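Local coordinates for protein phytase (PDB 2GFI) that hydrolyses phosphate esters of phytate (inositol hexakisphosphate) as a 3-phytase of the histidine acid phosphatase family, at residues A[60-65]-A[377-382]; A[44-49]-A[393-398]; A[201-206]-A[438-443]; A[162-167]-A[451-456]. One frame throughout, in Å; residues are numbered along the deposited sequence.

Contact 1: A[60-65]-A[377-382]; sequences TLEQVQ and IEKYAC
Lys-379 is paired with two successive residues, Glu-62 and Gln-63, a classic beta bulge in an otherwise regular antiparallel ladder. The two segments run at 143° to each other and belong to neighbouring strands in the mixed sheet of this histidine acid phosphatase: strand 59-69 also pairs in parallel with 326-331 on its other side, and 374-382 with 385-392. The carbonyl of Lys-379 serves both amides: Glu-62 N lies 2.8 Å from Lys-379 O, and Gln-63 N makes a longer bond to the same oxygen at 3.2 Å. Regular pairing resumes on either side, with Thr-60 bonded to Ala-381 and Gln-65 to Ile-377 in both directions.

The close-packed end holds Val-64, Gln-65 and Ile-377. Helix 302-318 covers the face carrying Gln-63, Gln-65 and Ile-377; there Gln-65 OE1 meets Ile-377 CD1 at 3.4 Å and is bonded to Ser-313 of that helix. From the opposite face Val-64 CG2 rests 3.4 Å from the backbone Ile-377 O, and on that side Glu-378 forms salt bridges with Lys-147 and Arg-389 and a hydrogen bond with Tyr-148.

The open side holds exposed Thr-60 and partly exposed Glu-62 and Ala-381, and the buried chain of Lys-379 runs up to it. CG of Lys-379 lies anti to the backbone N (chi1 177°), and the extended chain beyond carries CE past the carboxylate, 3.3 Å from Glu-62 OE1.

The charged ends nevertheless go separate ways: Glu-62 OE1 and Lys-379 NZ remain 4.5 Å apart, the first bonded to Ser-386 and the second to Leu-317 O. Their attraction is therefore probably secondary to the backbone ladder.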
loop_
_atom_site.group_PDB
_atom_site.type_symbol
_atom_site.label_atom_id
_atom_site.label_comp_id
_atom_site.label_asym_id
_atom_site.label_seq_id
_atom_site.Cartn_x
_atom_site.Cartn_y
_atom_site.Cartn_z
ATOM N N THR A 60 4.832 -26.574 -18.932
ATOM C CA THR A 60 4.299 -26.014 -20.140
ATOM C C THR A 60 2.798 -26.143 -20.093
ATOM O O THR A 60 2.262 -27.237 -19.843
ATOM C CB THR A 60 4.905 -26.723 -21.368
ATOM O OG1 THR A 60 6.328 -26.523 -21.331
ATOM C CG2 THR A 60 4.492 -25.994 -22.671
ATOM N N LEU A 61 2.145 -24.996 -20.274
ATOM C CA LEU A 61 0.699 -24.920 -20.364
ATOM C C LEU A 61 0.153 -25.851 -21.440
ATOM O O LEU A 61 0.607 -25.821 -22.583
ATOM C CB LEU A 61 0.257 -23.475 -20.682
ATOM C CG LEU A 61 -0.189 -22.642 -19.494
ATOM C CD1 LEU A 61 -0.436 -21.258 -19.960
ATOM C CD2 LEU A 61 -1.429 -23.247 -18.829
ATOM N N GLU A 62 -0.858 -26.623 -21.074
ATOM C CA GLU A 62 -1.544 -27.487 -22.030
ATOM C C GLU A 62 -2.984 -27.078 -22.242
ATOM O O GLU A 62 -3.475 -27.148 -23.359
ATOM C CB GLU A 62 -1.492 -28.935 -21.578
ATOM C CG GLU A 62 -0.114 -29.552 -21.682
ATOM C CD GLU A 62 -0.135 -30.961 -21.151
ATOM O OE1 GLU A 62 -0.483 -31.134 -19.984
ATOM O OE2 GLU A 62 0.165 -31.900 -21.912
ATOM N N GLN A 63 -3.650 -26.630 -21.176
ATOM C CA GLN A 63 -5.063 -26.280 -21.236
ATOM C C GLN A 63 -5.457 -25.365 -20.068
ATOM O O GLN A 63 -4.855 -25.411 -18.997
ATOM C CB GLN A 63 -5.895 -27.562 -21.221
ATOM C CG GLN A 63 -7.387 -27.403 -21.510
ATOM C CD GLN A 63 -8.114 -28.700 -21.340
ATOM O OE1 GLN A 63 -7.612 -29.761 -21.768
ATOM N NE2 GLN A 63 -9.262 -28.657 -20.691
ATOM N N VAL A 64 -6.471 -24.536 -20.279
ATOM C CA VAL A 64 -7.069 -23.790 -19.191
ATOM C C VAL A 64 -8.574 -23.780 -19.365
ATOM O O VAL A 64 -9.067 -23.645 -20.475
ATOM C CB VAL A 64 -6.488 -22.338 -19.098
ATOM C CG1 VAL A 64 -6.827 -21.519 -20.377
ATOM C CG2 VAL A 64 -6.896 -21.651 -17.787
ATOM N N GLN A 65 -9.289 -23.956 -18.255
ATOM C CA GLN A 65 -10.727 -23.786 -18.197
ATOM C C GLN A 65 -11.014 -22.682 -17.199
ATOM O O GLN A 65 -10.464 -22.647 -16.109
ATOM C CB GLN A 65 -11.423 -25.082 -17.797
ATOM C CG GLN A 65 -10.834 -26.345 -18.479
ATOM C CD GLN A 65 -11.452 -27.620 -17.996
ATOM O OE1 GLN A 65 -12.260 -27.598 -17.094
ATOM N NE2 GLN A 65 -11.078 -28.750 -18.605
ATOM N N ILE A 377 -9.189 -23.927 -13.959
ATOM C CA ILE A 377 -8.350 -25.119 -13.997
ATOM C C ILE A 377 -7.227 -24.918 -15.000
ATOM O O ILE A 377 -7.487 -24.623 -16.160
ATOM C CB ILE A 377 -9.199 -26.337 -14.357
ATOM C CG1 ILE A 377 -10.398 -26.407 -13.397
ATOM C CG2 ILE A 377 -8.340 -27.610 -14.305
ATOM C CD1 ILE A 377 -11.472 -27.400 -13.776
ATOM N N GLU A 378 -5.979 -25.016 -14.538
ATOM C CA GLU A 378 -4.813 -24.970 -15.410
ATOM C C GLU A 378 -4.345 -26.389 -15.541
ATOM O O GLU A 378 -4.354 -27.117 -14.572
ATOM C CB GLU A 378 -3.643 -24.181 -14.799
ATOM C CG GLU A 378 -4.032 -22.830 -14.262
ATOM C CD GLU A 378 -2.885 -22.069 -13.648
ATOM O OE1 GLU A 378 -2.129 -22.645 -12.831
ATOM O OE2 GLU A 378 -2.769 -20.884 -13.989
ATOM N N LYS A 379 -3.898 -26.754 -16.734
ATOM C CA LYS A 379 -3.332 -28.056 -16.984
ATOM C C LYS A 379 -2.006 -27.770 -17.620
ATOM O O LYS A 379 -1.930 -27.009 -18.560
ATOM C CB LYS A 379 -4.213 -28.856 -17.952
ATOM C CG LYS A 379 -3.623 -30.215 -18.321
ATOM C CD LYS A 379 -4.382 -30.821 -19.457
ATOM C CE LYS A 379 -3.690 -32.089 -19.939
ATOM N NZ LYS A 379 -4.595 -32.857 -20.829
ATOM N N TYR A 380 -0.951 -28.363 -17.091
ATOM C CA TYR A 380 0.358 -28.150 -17.665
ATOM C C TYR A 380 1.225 -29.385 -17.549
ATOM O O TYR A 380 1.034 -30.235 -16.666
ATOM C CB TYR A 380 1.076 -26.938 -17.019
ATOM C CG TYR A 380 1.057 -26.888 -15.496
ATOM C CD1 TYR A 380 1.813 -27.786 -14.727
ATOM C CD2 TYR A 380 0.289 -25.922 -14.836
ATOM C CE1 TYR A 380 1.777 -27.737 -13.330
ATOM C CE2 TYR A 380 0.267 -25.827 -13.470
ATOM C CZ TYR A 380 1.007 -26.729 -12.706
ATOM O OH TYR A 380 0.972 -26.619 -11.333
ATOM N N ALA A 381 2.196 -29.451 -18.441
ATOM C CA ALA A 381 3.068 -30.602 -18.561
ATOM C C ALA A 381 4.358 -30.298 -17.849
ATOM O O ALA A 381 4.986 -29.257 -18.066
ATOM C CB ALA A 381 3.349 -30.923 -20.062
ATOM N N CYS A 382 4.783 -31.224 -17.026
ATOM C CA CYS A 382 6.084 -31.104 -16.418
ATOM C C CYS A 382 6.736 -32.439 -16.684
ATOM O O CYS A 382 6.265 -33.468 -16.176
ATOM C CB CYS A 382 5.952 -30.858 -14.920
ATOM S SG CYS A 382 7.558 -30.872 -14.113
#

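Contact 2: A[44-49]-A[393-398]; sequences IQNKGF and NDAVIP
Asn-46 and Asn-393 are joined through their backbones: Asn-46 N donates to Asn-393 O at 2.8 Å. A weak side-chain bond lies next to it, Gln-45 NE2 to Asp-394 OD2 at 3.2 Å, the amide and carboxylate planes being turned 65° apart. Each group has a stronger partner, Ala-16 of the second subunit for Gln-45 and Tyr-43 for Asp-394.

Of two bridging waters, one donates to Asn-46 O and, weakly, to Asp-394 O; the other accepts from Phe-49 N and lies 2.8 Å from Val-396 O, to which it may donate.

Within its own segment Asn-46 closes an Asx turn, OD1 accepting from Gly-48 N at 2.8 Å. The same oxygen meets Ile-397 CD1 tip to tip, and ND2 reaches Gly-367 O. An alanine here would probably leave Gly-48 N without this acceptor and Gly-367 O without its donor, giving the turn more freedom to move.

Apolar contact follows at Phe-49, whose CE2 lies 3.7 Å from Ile-397 CD1, the side chains crossing at about a right angle. Gly-48 CA packs on Ala-395 CB, where a side chain would clash.

The loop before strand 59-69 thus lies beside strand 395-397, which pairs with strand 385-392, while Phe-359 of the second subunit meets the Phe-49 ring.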
loop_
_atom_site.group_PDB
_atom_site.type_symbol
_atom_site.label_atom_id
_atom_site.label_comp_id
_atom_site.label_asym_id
_atom_site.label_seq_id
_atom_site.Cartn_x
_atom_site.Cartn_y
_atom_site.Cartn_z
ATOM N N ILE A 44 -13.184 -9.709 -5.226
ATOM C CA ILE A 44 -12.010 -9.745 -4.388
ATOM C C ILE A 44 -11.333 -11.094 -4.554
ATOM O O ILE A 44 -11.994 -12.124 -4.691
ATOM C CB ILE A 44 -12.388 -9.456 -2.890
ATOM C CG1 ILE A 44 -11.142 -9.057 -2.091
ATOM C CG2 ILE A 44 -13.172 -10.625 -2.297
ATOM C CD1 ILE A 44 -11.445 -8.488 -0.718
ATOM N N GLN A 45 -10.007 -11.073 -4.526
ATOM C CA GLN A 45 -9.196 -12.279 -4.664
ATOM C C GLN A 45 -9.277 -13.122 -3.413
ATOM O O GLN A 45 -9.336 -12.608 -2.284
ATOM C CB GLN A 45 -7.730 -11.937 -4.948
ATOM C CG GLN A 45 -7.539 -11.153 -6.224
ATOM C CD GLN A 45 -6.110 -10.781 -6.475
ATOM O OE1 GLN A 45 -5.289 -10.721 -5.550
ATOM N NE2 GLN A 45 -5.797 -10.520 -7.719
ATOM N N ASN A 46 -9.264 -14.431 -3.622
ATOM C CA ASN A 46 -9.301 -15.364 -2.544
ATOM C C ASN A 46 -8.077 -15.120 -1.642
ATOM O O ASN A 46 -6.986 -14.803 -2.149
ATOM C CB ASN A 46 -9.318 -16.741 -3.167
ATOM C CG ASN A 46 -9.410 -17.835 -2.153
ATOM O OD1 ASN A 46 -8.446 -18.091 -1.439
ATOM N ND2 ASN A 46 -10.568 -18.500 -2.079
ATOM N N LYS A 47 -8.241 -15.246 -0.324
ATOM C CA LYS A 47 -7.109 -14.996 0.603
ATOM C C LYS A 47 -5.878 -15.838 0.201
ATOM O O LYS A 47 -4.763 -15.342 0.233
ATOM C CB LYS A 47 -7.499 -15.194 2.069
ATOM C CG LYS A 47 -8.755 -14.362 2.516
ATOM C CD LYS A 47 -9.144 -14.597 4.035
ATOM C CE LYS A 47 -9.742 -13.280 4.658
ATOM N NZ LYS A 47 -9.930 -13.293 6.162
ATOM N N GLY A 48 -6.106 -17.084 -0.217
ATOM C CA GLY A 48 -5.064 -17.944 -0.806
ATOM C C GLY A 48 -3.993 -18.434 0.145
ATOM O O GLY A 48 -4.122 -18.247 1.335
ATOM N N PHE A 49 -2.928 -19.062 -0.366
ATOM C CA PHE A 49 -1.980 -19.728 0.538
ATOM C C PHE A 49 -0.547 -19.381 0.236
ATOM O O PHE A 49 0.356 -19.975 0.819
ATOM C CB PHE A 49 -2.120 -21.251 0.508
ATOM C CG PHE A 49 -3.516 -21.746 0.740
ATOM C CD1 PHE A 49 -4.094 -21.698 2.012
ATOM C CD2 PHE A 49 -4.249 -22.312 -0.320
ATOM C CE1 PHE A 49 -5.389 -22.179 2.209
ATOM C CE2 PHE A 49 -5.530 -22.810 -0.127
ATOM C CZ PHE A 49 -6.104 -22.746 1.137
ATOM N N ASN A 393 -10.397 -17.431 -7.813
ATOM C CA ASN A 393 -10.241 -16.005 -7.526
ATOM C C ASN A 393 -8.803 -15.641 -7.222
ATOM O O ASN A 393 -8.497 -15.012 -6.204
ATOM C CB ASN A 393 -11.187 -15.628 -6.433
ATOM C CG ASN A 393 -12.554 -16.007 -6.787
ATOM O OD1 ASN A 393 -13.253 -16.678 -6.036
ATOM N ND2 ASN A 393 -12.945 -15.636 -7.982
ATOM N N ASP A 394 -7.945 -16.070 -8.144
ATOM C CA ASP A 394 -6.551 -15.710 -8.182
ATOM C C ASP A 394 -5.672 -16.353 -7.138
ATOM O O ASP A 394 -4.572 -15.874 -6.906
ATOM C CB ASP A 394 -6.362 -14.209 -8.179
ATOM C CG ASP A 394 -6.891 -13.573 -9.398
ATOM O OD1 ASP A 394 -6.512 -14.035 -10.502
ATOM O OD2 ASP A 394 -7.667 -12.585 -9.362
ATOM N N ALA A 395 -6.136 -17.445 -6.545
ATOM C CA ALA A 395 -5.351 -18.184 -5.575
ATOM C C ALA A 395 -5.306 -19.640 -5.988
ATOM O O ALA A 395 -6.331 -20.188 -6.352
ATOM C CB ALA A 395 -5.982 -18.070 -4.192
ATOM N N VAL A 396 -4.134 -20.276 -5.939
ATOM C CA VAL A 396 -4.097 -21.705 -6.203
ATOM C C VAL A 396 -4.720 -22.328 -4.995
ATOM O O VAL A 396 -4.344 -22.003 -3.869
ATOM C CB VAL A 396 -2.669 -22.261 -6.402
ATOM C CG1 VAL A 396 -2.708 -23.794 -6.513
ATOM C CG2 VAL A 396 -1.960 -21.584 -7.614
ATOM N N ILE A 397 -5.697 -23.194 -5.225
ATOM C CA ILE A 397 -6.287 -24.010 -4.162
ATOM C C ILE A 397 -5.970 -25.465 -4.440
ATOM O O ILE A 397 -6.643 -26.086 -5.264
ATOM C CB ILE A 397 -7.823 -23.786 -4.071
ATOM C CG1 ILE A 397 -8.165 -22.276 -4.032
ATOM C CG2 ILE A 397 -8.428 -24.577 -2.901
ATOM C CD1 ILE A 397 -7.700 -21.491 -2.771
ATOM N N PRO A 398 -4.940 -26.018 -3.796
ATOM C CA PRO A 398 -4.595 -27.402 -4.032
ATOM C C PRO A 398 -5.727 -28.371 -3.629
ATOM O O PRO A 398 -6.510 -28.084 -2.715
ATOM C CB PRO A 398 -3.339 -27.609 -3.173
ATOM C CG PRO A 398 -2.740 -26.220 -3.034
ATOM C CD PRO A 398 -4.005 -25.375 -2.843
HETATM O O HOH W 1 -5.506 -14.773 -4.366
HETATM O O HOH W 2 -2.603 -19.971 -2.915
#

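Contact 3: A[201-206]-A[438-443]; sequences GANSLT and SAVTFY
At the entry to the short, weakly bonded helix 442-445, Asn-203 reaches across from the loop that follows strand 189-194. Its OD1 accepts hydrogen bonds from two successive backbone amides, Thr-441 N and Phe-442 N, each at 2.9 Å. The bond from Thr-441 is the straighter (168° at the hydrogen), although its donor stands above the carbonyl plane; that from Phe-442 is more bent but tilted only 15° from the plane. CG lies anti to the backbone N (chi1 -175°), and the amide beyond it brings OD1 to the two N-H groups.

Asn-203 is also the centre of an inverse gamma turn, followed by an ST turn in which Ser-204 OG accepts from Thr-206 N. ND2 is hydrogen-bonded to Tyr-451 OH. An alanine in its place would probably leave the Thr-441 and Phe-442 amides without this shared acceptor and cost Tyr-451 OH one of its partners, Asp-445 being another.

The Phe-442 ring presents its edge to Asn-203 OD1 and Ser-204 O. Leu-205 CD2 approaches CZ of the same ring at 3.5 Å and also lies near Tyr-443 OH, itself bonded to Ser-329 of strand 326-331. Val-440 CG1 lies above one face of the Phe-442 ring, offset toward its rim, while Val-440 CG2 is 3.1 Å from Ala-202 O.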
loop_
_atom_site.group_PDB
_atom_site.type_symbol
_atom_site.label_atom_id
_atom_site.label_comp_id
_atom_site.label_asym_id
_atom_site.label_seq_id
_atom_site.Cartn_x
_atom_site.Cartn_y
_atom_site.Cartn_z
ATOM N N GLY A 201 -31.505 -29.881 -19.298
ATOM C CA GLY A 201 -30.986 -30.885 -18.390
ATOM C C GLY A 201 -29.550 -30.552 -18.001
ATOM O O GLY A 201 -29.231 -29.399 -17.632
ATOM N N ALA A 202 -28.690 -31.554 -18.134
ATOM C CA ALA A 202 -27.313 -31.464 -17.749
ATOM C C ALA A 202 -26.470 -30.763 -18.811
ATOM O O ALA A 202 -25.306 -30.411 -18.559
ATOM C CB ALA A 202 -26.763 -32.855 -17.462
ATOM N N ASN A 203 -27.043 -30.550 -19.993
ATOM C CA ASN A 203 -26.307 -29.891 -21.061
ATOM C C ASN A 203 -26.489 -28.390 -20.947
ATOM O O ASN A 203 -27.170 -27.761 -21.752
ATOM C CB ASN A 203 -26.732 -30.382 -22.434
ATOM C CG ASN A 203 -25.888 -29.784 -23.513
ATOM O OD1 ASN A 203 -24.665 -29.683 -23.360
ATOM N ND2 ASN A 203 -26.520 -29.330 -24.587
ATOM N N SER A 204 -25.858 -27.834 -19.924
ATOM C CA SER A 204 -26.276 -26.558 -19.332
ATOM C C SER A 204 -25.111 -25.996 -18.534
ATOM O O SER A 204 -24.328 -26.748 -17.960
ATOM C CB SER A 204 -27.426 -26.819 -18.372
ATOM O OG SER A 204 -27.944 -25.622 -17.852
ATOM N N LEU A 205 -25.000 -24.676 -18.518
ATOM C CA LEU A 205 -24.108 -23.990 -17.574
ATOM C C LEU A 205 -24.845 -23.718 -16.272
ATOM O O LEU A 205 -24.258 -23.266 -15.303
ATOM C CB LEU A 205 -23.543 -22.708 -18.190
ATOM C CG LEU A 205 -22.389 -22.950 -19.151
ATOM C CD1 LEU A 205 -22.051 -21.703 -19.898
ATOM C CD2 LEU A 205 -21.142 -23.591 -18.452
ATOM N N THR A 206 -26.139 -24.014 -16.266
ATOM C CA THR A 206 -26.973 -23.901 -15.072
ATOM C C THR A 206 -27.746 -25.213 -14.865
ATOM O O THR A 206 -28.961 -25.202 -14.881
ATOM C CB THR A 206 -27.988 -22.711 -15.205
ATOM O OG1 THR A 206 -28.786 -22.869 -16.396
ATOM C CG2 THR A 206 -27.274 -21.379 -15.415
ATOM N N SER A 438 -28.395 -35.830 -20.506
ATOM C CA SER A 438 -27.932 -36.509 -19.308
ATOM C C SER A 438 -26.521 -36.055 -18.957
ATOM O O SER A 438 -26.039 -36.282 -17.846
ATOM C CB SER A 438 -27.957 -38.031 -19.497
ATOM O OG SER A 438 -27.016 -38.416 -20.479
ATOM N N ALA A 439 -25.871 -35.415 -19.923
ATOM C CA ALA A 439 -24.496 -34.991 -19.780
ATOM C C ALA A 439 -24.293 -33.711 -20.576
ATOM O O ALA A 439 -25.132 -33.349 -21.417
ATOM C CB ALA A 439 -23.542 -36.108 -20.261
ATOM N N VAL A 440 -23.193 -33.010 -20.272
ATOM C CA VAL A 440 -22.758 -31.857 -21.048
ATOM C C VAL A 440 -22.195 -32.374 -22.364
ATOM O O VAL A 440 -21.367 -33.308 -22.383
ATOM C CB VAL A 440 -21.651 -31.014 -20.299
ATOM C CG1 VAL A 440 -20.913 -30.030 -21.265
ATOM C CG2 VAL A 440 -22.222 -30.295 -19.089
ATOM N N THR A 441 -22.654 -31.757 -23.446
ATOM C CA THR A 441 -22.088 -31.959 -24.760
ATOM C C THR A 441 -21.737 -30.635 -25.412
ATOM O O THR A 441 -21.062 -30.631 -26.439
ATOM C CB THR A 441 -23.061 -32.775 -25.697
ATOM O OG1 THR A 441 -24.289 -32.055 -25.898
ATOM C CG2 THR A 441 -23.488 -34.125 -25.034
ATOM N N PHE A 442 -22.193 -29.509 -24.845
ATOM C CA PHE A 442 -22.044 -28.216 -25.540
ATOM C C PHE A 442 -20.581 -27.843 -25.843
ATOM O O PHE A 442 -20.336 -27.138 -26.804
ATOM C CB PHE A 442 -22.847 -27.063 -24.866
ATOM C CG PHE A 442 -22.385 -26.715 -23.466
ATOM C CD1 PHE A 442 -21.217 -25.982 -23.263
ATOM C CD2 PHE A 442 -23.105 -27.156 -22.355
ATOM C CE1 PHE A 442 -20.785 -25.680 -21.978
ATOM C CE2 PHE A 442 -22.675 -26.871 -21.046
ATOM C CZ PHE A 442 -21.497 -26.122 -20.867
ATOM N N TYR A 443 -19.609 -28.305 -25.042
ATOM C CA TYR A 443 -18.188 -28.016 -25.357
ATOM C C TYR A 443 -17.714 -28.715 -26.644
ATOM O O TYR A 443 -16.735 -28.274 -27.272
ATOM C CB TYR A 443 -17.206 -28.331 -24.201
ATOM C CG TYR A 443 -17.435 -27.567 -22.904
ATOM C CD1 TYR A 443 -17.218 -26.193 -22.829
ATOM C CD2 TYR A 443 -17.857 -28.231 -21.747
ATOM C CE1 TYR A 443 -17.424 -25.499 -21.650
ATOM C CE2 TYR A 443 -18.079 -27.538 -20.555
ATOM C CZ TYR A 443 -17.860 -26.175 -20.522
ATOM O OH TYR A 443 -18.083 -25.476 -19.367
#

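Contact 4: A[162-167]-A[451-456]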
loop_
_atom_site.group_PDB
_atom_site.type_symbol
_atom_site.label_atom_id
_atom_site.label_comp_id
_atom_site.label_asym_id
_atom_site.label_seq_id
_atom_site.Cartn_x
_atom_site.Cartn_y
_atom_site.Cartn_z
ATOM N N THR A 162 -21.531 -19.272 -22.469
ATOM C CA THR A 162 -22.195 -18.455 -21.503
ATOM C C THR A 162 -23.649 -18.881 -21.375
ATOM O O THR A 162 -24.217 -19.385 -22.332
ATOM C CB THR A 162 -22.109 -16.975 -21.926
ATOM O OG1 THR A 162 -22.856 -16.201 -20.983
ATOM C CG2 THR A 162 -22.811 -16.742 -23.217
ATOM N N SER A 163 -24.247 -18.687 -20.199
ATOM C CA SER A 163 -25.687 -18.863 -20.073
ATOM C C SER A 163 -26.372 -17.634 -20.664
ATOM O O SER A 163 -25.720 -16.666 -21.036
ATOM C CB SER A 163 -26.121 -19.113 -18.616
ATOM O OG SER A 163 -26.433 -17.886 -17.976
ATOM N N ASN A 164 -27.689 -17.689 -20.803
ATOM C CA ASN A 164 -28.389 -16.649 -21.526
ATOM C C ASN A 164 -28.871 -15.528 -20.613
ATOM O O ASN A 164 -29.583 -14.608 -21.052
ATOM C CB ASN A 164 -29.534 -17.248 -22.347
ATOM C CG ASN A 164 -30.600 -17.871 -21.489
ATOM O OD1 ASN A 164 -30.321 -18.663 -20.588
ATOM N ND2 ASN A 164 -31.837 -17.531 -21.773
ATOM N N SER A 165 -28.489 -15.602 -19.343
ATOM C CA SER A 165 -28.669 -14.465 -18.451
ATOM C C SER A 165 -27.955 -13.240 -19.026
ATOM O O SER A 165 -26.826 -13.346 -19.469
ATOM C CB SER A 165 -28.095 -14.793 -17.104
ATOM O OG SER A 165 -27.855 -13.597 -16.402
ATOM N N GLY A 166 -28.622 -12.089 -19.053
ATOM C CA GLY A 166 -28.067 -10.889 -19.665
ATOM C C GLY A 166 -26.705 -10.494 -19.081
ATOM O O GLY A 166 -25.730 -10.273 -19.827
ATOM N N ARG A 167 -26.649 -10.380 -17.756
ATOM C CA ARG A 167 -25.433 -9.992 -17.049
ATOM C C ARG A 167 -24.304 -11.012 -17.322
ATOM O O ARG A 167 -23.173 -10.620 -17.490
ATOM C CB ARG A 167 -25.701 -9.809 -15.523
ATOM C CG ARG A 167 -26.194 -11.050 -14.838
ATOM C CD ARG A 167 -26.201 -11.053 -13.293
ATOM N NE ARG A 167 -27.501 -10.609 -12.936
ATOM C CZ ARG A 167 -28.397 -11.224 -12.199
ATOM N NH1 ARG A 167 -28.187 -12.363 -11.579
ATOM N NH2 ARG A 167 -29.533 -10.609 -12.043
ATOM N N TYR A 451 -26.223 -23.153 -30.280
ATOM C CA TYR A 451 -26.539 -22.659 -28.943
ATOM C C TYR A 451 -26.764 -21.171 -29.010
ATOM O O TYR A 451 -25.824 -20.391 -28.978
ATOM C CB TYR A 451 -25.452 -23.006 -27.942
ATOM C CG TYR A 451 -25.376 -24.470 -27.665
ATOM C CD1 TYR A 451 -26.341 -25.103 -26.871
ATOM C CD2 TYR A 451 -24.363 -25.234 -28.215
ATOM C CE1 TYR A 451 -26.273 -26.463 -26.618
ATOM C CE2 TYR A 451 -24.292 -26.581 -27.975
ATOM C CZ TYR A 451 -25.239 -27.198 -27.180
ATOM O OH TYR A 451 -25.137 -28.562 -26.943
ATOM N N THR A 452 -28.027 -20.776 -29.123
ATOM C CA THR A 452 -28.317 -19.382 -29.362
ATOM C C THR A 452 -29.529 -18.815 -28.617
ATOM O O THR A 452 -30.226 -17.930 -29.128
ATOM C CB THR A 452 -28.377 -19.100 -30.856
ATOM O OG1 THR A 452 -28.384 -17.674 -31.048
ATOM C CG2 THR A 452 -29.718 -19.605 -31.490
ATOM N N ALA A 453 -29.747 -19.283 -27.395
ATOM C CA ALA A 453 -30.877 -18.812 -26.591
ATOM C C ALA A 453 -30.930 -17.302 -26.538
ATOM O O ALA A 453 -29.895 -16.629 -26.586
ATOM C CB ALA A 453 -30.804 -19.367 -25.213
ATOM N N SER A 454 -32.136 -16.776 -26.415
ATOM C CA SER A 454 -32.328 -15.354 -26.310
ATOM C C SER A 454 -32.068 -14.896 -24.864
ATOM O O SER A 454 -32.336 -15.629 -23.911
ATOM C CB SER A 454 -33.756 -15.002 -26.773
ATOM O OG SER A 454 -34.653 -15.050 -25.677
ATOM N N LEU A 455 -31.547 -13.682 -24.700
ATOM C CA LEU A 455 -31.135 -13.198 -23.379
ATOM C C LEU A 455 -32.304 -12.935 -22.450
ATOM O O LEU A 455 -33.286 -12.302 -22.854
ATOM C CB LEU A 455 -30.247 -11.950 -23.498
ATOM C CG LEU A 455 -28.978 -12.177 -24.352
ATOM C CD1 LEU A 455 -28.142 -10.920 -24.453
ATOM C CD2 LEU A 455 -28.135 -13.426 -23.928
ATOM N N ILE A 456 -32.196 -13.415 -21.214
ATOM C CA ILE A 456 -33.129 -13.023 -20.155
ATOM C C ILE A 456 -32.559 -12.013 -19.130
ATOM O O ILE A 456 -31.358 -11.985 -18.821
ATOM C CB ILE A 456 -33.686 -14.257 -19.434
ATOM C CG1 ILE A 456 -32.520 -15.054 -18.796
ATOM C CG2 ILE A 456 -34.611 -15.063 -20.421
ATOM C CD1 ILE A 456 -32.914 -16.312 -18.106
#
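Asn-164 and Gly-166 hold the backbone of Ile-456 at both of its polar atoms, in a single bridge of which Ser-165 and Ile-456 form the centre. Ile-456 N donates to Asn-164 O at 2.9 Å, and Gly-166 N returns the bond to Ile-456 O at 2.7 Å. Leu-455 CA adds a CH...O contact to the same Asn-164 oxygen at 3.1 Å, and Leu-455 CD2 also lies close to it.

The side chain of Asn-164 supplies a third bond. Its CG sits between the backbone N and the carbonyl carbon (chi1 64°), and the amide beyond it delivers ND2 to Ser-454 O at 2.9 Å. This bond is almost perfectly straight, 179° at the hydrogen, and the acceptor lies in the plane of the amide. The other amide atom, OD1, accepts from Glu-196 N, so both ends of the group are engaged, which probably fixes its rotation. Asn-164 CB packs on Ala-453 CB at 3.8 Å, and the side chain of Ile-456 crosses the amide obliquely, its CG1 lying 3.9 Å from ND2.

Gly-166 suits its place: a side chain there would come tight against Ile-456 O. Ser-165, at the N-cap position of helix 166-180, points away from the partner segment and bonds through OG to Ser-458 O. Its side chain is about 6 Å from that of His-70, the predicted nucleophile.

The C-terminal loop thus runs past the junction of strand 158-163 and helix 166-180, with Leu-455 on Tyr-169 of that helix and Asn-164 on Ile-193 of neighbouring strand 189-194.

How the contacts relate
From the N terminus, the loop at 44-49 comes first and meets residues 393-398, so contact 2 closes a long loop that encloses contact 1, formed by strand 59-69 and strand 374-382. Residues 162-167 and 201-206 follow within both loops, but their partners lie near the C terminus; contacts 3 and 4 therefore cross contacts 1 and 2, and contact 4 encloses contact 3. Contacts 1, 2 and 4 all reach the same mixed sheet, with contacts 2 and 4 on opposite sides of the chain's centre. Contacts 3 and 4 touch, Phe-442 CB packing on Tyr-451 CZ and Leu-205 CD1 on the backbone of Thr-162 and Ser-163; together they tie the C-terminal tail to the loop after strand 189-194 and the junction of strand 158-163 with helix 166-180.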